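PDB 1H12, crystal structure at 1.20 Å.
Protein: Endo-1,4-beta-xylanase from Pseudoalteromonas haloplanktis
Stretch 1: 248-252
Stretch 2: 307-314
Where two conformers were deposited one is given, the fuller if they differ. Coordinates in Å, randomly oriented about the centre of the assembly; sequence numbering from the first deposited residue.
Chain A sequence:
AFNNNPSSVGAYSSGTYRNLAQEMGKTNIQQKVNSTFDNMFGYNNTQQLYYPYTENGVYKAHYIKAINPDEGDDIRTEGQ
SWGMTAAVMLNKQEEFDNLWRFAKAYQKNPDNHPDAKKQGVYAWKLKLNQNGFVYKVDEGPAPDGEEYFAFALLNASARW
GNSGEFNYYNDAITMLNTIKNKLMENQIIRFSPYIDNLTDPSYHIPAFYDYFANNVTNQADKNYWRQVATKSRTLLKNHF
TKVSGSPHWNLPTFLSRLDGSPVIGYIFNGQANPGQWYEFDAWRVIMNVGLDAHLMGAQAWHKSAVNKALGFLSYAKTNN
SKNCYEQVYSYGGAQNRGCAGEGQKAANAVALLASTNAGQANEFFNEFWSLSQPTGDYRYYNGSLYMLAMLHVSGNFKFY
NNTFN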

# COMPACT_ATOMS: atom_id res chain seq x y z
N HIS A 248 23.27 2.43 5.55
CA HIS A 248 21.88 1.97 5.63
C HIS A 248 21.69 0.51 5.23
O HIS A 248 20.65 -0.09 5.50
CB HIS A 248 20.96 2.87 4.80
CG HIS A 248 20.95 4.28 5.28
ND1 HIS A 248 20.31 4.64 6.43
CD2 HIS A 248 21.52 5.40 4.76
CE1 HIS A 248 20.53 5.94 6.63
NE2 HIS A 248 21.25 6.43 5.62
N TRP A 249 22.69 -0.09 4.60
CA TRP A 249 22.72 -1.50 4.30
C TRP A 249 21.50 -2.03 3.57
O TRP A 249 20.99 -3.10 3.88
CB TRP A 249 23.11 -2.32 5.56
CG TRP A 249 24.49 -1.99 5.99
CD1 TRP A 249 24.88 -1.25 7.09
CD2 TRP A 249 25.71 -2.30 5.29
NE1 TRP A 249 26.27 -1.15 7.14
CE2 TRP A 249 26.78 -1.74 6.02
CE3 TRP A 249 25.97 -2.98 4.10
CZ2 TRP A 249 28.11 -1.89 5.63
CZ3 TRP A 249 27.33 -3.13 3.72
CH2 TRP A 249 28.35 -2.56 4.50
N ASN A 250 21.11 -1.28 2.54
CA ASN A 250 20.26 -1.78 1.46
C ASN A 250 18.79 -1.89 1.77
O ASN A 250 18.04 -2.37 0.95
CB ASN A 250 20.80 -3.11 0.91
CG ASN A 250 22.30 -2.99 0.62
OD1 ASN A 250 22.69 -2.12 -0.10
ND2 ASN A 250 23.09 -3.81 1.20
N LEU A 251 18.34 -1.40 2.91
CA LEU A 251 16.91 -1.31 3.22
C LEU A 251 16.45 0.12 3.11
O LEU A 251 17.09 1.05 3.63
CB LEU A 251 16.58 -1.87 4.62
CG LEU A 251 16.77 -3.35 4.81
CD1 LEU A 251 16.44 -3.74 6.24
CD2 LEU A 251 15.92 -4.15 3.81
N PRO A 252 15.28 0.34 2.48
CA PRO A 252 14.71 1.67 2.41
C PRO A 252 14.17 2.09 3.78
O PRO A 252 14.00 1.25 4.67
CB PRO A 252 13.60 1.49 1.39
CG PRO A 252 13.13 0.07 1.64
CD PRO A 252 14.39 -0.71 1.95
N ASN A 307 16.85 -7.13 -5.10
CA ASN A 307 17.85 -8.15 -4.86
C ASN A 307 18.71 -7.77 -3.64
O ASN A 307 19.01 -8.63 -2.81
CB ASN A 307 18.76 -8.34 -6.08
CG ASN A 307 18.12 -9.07 -7.22
OD1 ASN A 307 17.16 -9.85 -7.08
ND2 ASN A 307 18.71 -8.88 -8.43
N LYS A 308 19.09 -6.51 -3.51
CA LYS A 308 19.94 -6.10 -2.40
C LYS A 308 19.14 -6.07 -1.09
O LYS A 308 19.71 -6.40 -0.02
CB LYS A 308 20.62 -4.77 -2.67
CG LYS A 308 21.64 -4.84 -3.79
CD LYS A 308 22.03 -3.42 -4.30
CE LYS A 308 22.59 -2.42 -3.37
NZ LYS A 308 23.93 -2.99 -2.90
N ALA A 309 17.89 -5.64 -1.11
CA ALA A 309 17.09 -5.59 0.13
C ALA A 309 16.83 -6.99 0.64
O ALA A 309 16.99 -7.27 1.83
CB ALA A 309 15.80 -4.84 -0.13
N LEU A 310 16.36 -7.87 -0.24
CA LEU A 310 16.13 -9.26 0.15
C LEU A 310 17.43 -9.93 0.59
O LEU A 310 17.45 -10.72 1.53
CB LEU A 310 15.46 -10.05 -0.98
CG LEU A 310 14.06 -9.58 -1.35
CD1 LEU A 310 13.55 -10.47 -2.49
CD2 LEU A 310 13.10 -9.66 -0.23
N GLY A 311 18.52 -9.60 -0.09
CA GLY A 311 19.82 -10.11 0.32
C GLY A 311 20.17 -9.69 1.72
O GLY A 311 20.69 -10.51 2.52
N PHE A 312 19.93 -8.43 2.07
CA PHE A 312 20.19 -7.99 3.43
C PHE A 312 19.33 -8.76 4.42
O PHE A 312 19.80 -9.20 5.47
CB PHE A 312 19.96 -6.49 3.63
CG PHE A 312 20.10 -6.12 5.07
CD1 PHE A 312 21.35 -5.95 5.63
CD2 PHE A 312 18.98 -6.08 5.90
CE1 PHE A 312 21.46 -5.73 7.05
CE2 PHE A 312 19.10 -5.86 7.24
CZ PHE A 312 20.34 -5.69 7.82
N LEU A 313 18.03 -8.91 4.12
CA LEU A 313 17.17 -9.60 5.07
C LEU A 313 17.61 -11.05 5.29
O LEU A 313 17.58 -11.56 6.41
CB LEU A 313 15.72 -9.49 4.64
CG LEU A 313 15.15 -8.05 4.69
CD1 LEU A 313 13.72 -8.08 4.10
CD2 LEU A 313 15.07 -7.52 6.11
N SER A 314 18.01 -11.70 4.20
CA SER A 314 18.53 -13.08 4.39
C SER A 314 19.77 -13.10 5.25
O SER A 314 19.90 -13.99 6.12
CB SER A 314 18.83 -13.56 2.95
OG SER A 314 19.03 -14.94 2.88

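Stretch 2 is helical throughout, as its i to i+4 backbone hydrogen bonds attest: Gly311 N to Asn307 O and Phe312 N to Lys308 O are both 2.9 Å. Against it lies a type I' turn running from His248 to Leu251, whose central residues, Trp249 and Asn250, have the positive phi values (53° and 79°) that this turn requires. Asn307 makes no contact with the turn.

Lys308 supplies the one hydrogen bond across the interface. Its CA-to-CB bond points toward the turn, and the chain bends through chi3 and chi4 in p wells, bringing Lys308 NZ to 3.2 Å from Asn250 OD1. The bond is weak, and both atoms also hydrogen-bond elsewhere in the structure.

At Ala309 the backbones come closest, with Ala309 CA 5.1 Å from Asn250 CA. The small side chain is directed sideways, and Asn250 O lies 3.5 Å from Ala309 CA, a CA-H...O contact with an angle of 127° at the hydrogen, well short of linear. Leu251 CD2 packs 4.0 Å from Ala309 CB.

Leu310 points away from the turn, and Gly311 also stays out of contact; one helical turn on from Lys308, Phe312 again points toward it. With chi1 at 174° (t), its ring meets two neighbours obliquely: Trp249 O approaches Phe312 CG at 3.4 Å, and Leu251 CD1 lies 3.5 Å from Phe312 CD2. Trp249 CB adds an apolar contact, 4.0 Å from Phe312 CD1, while the indole leads away from the helix, so Trp249 meets this ring through its backbone and CB.

Leu313 starts sideways, but its end comes nearer, and Leu313 CD2 reaches Leu251 CD1 at 4.0 Å. Leu251 thus touches Ala309, Phe312 and Leu313, making it the main apolar link to the helix. Ser314 is out of reach. In all, 350 Å² is buried, summed over both sides.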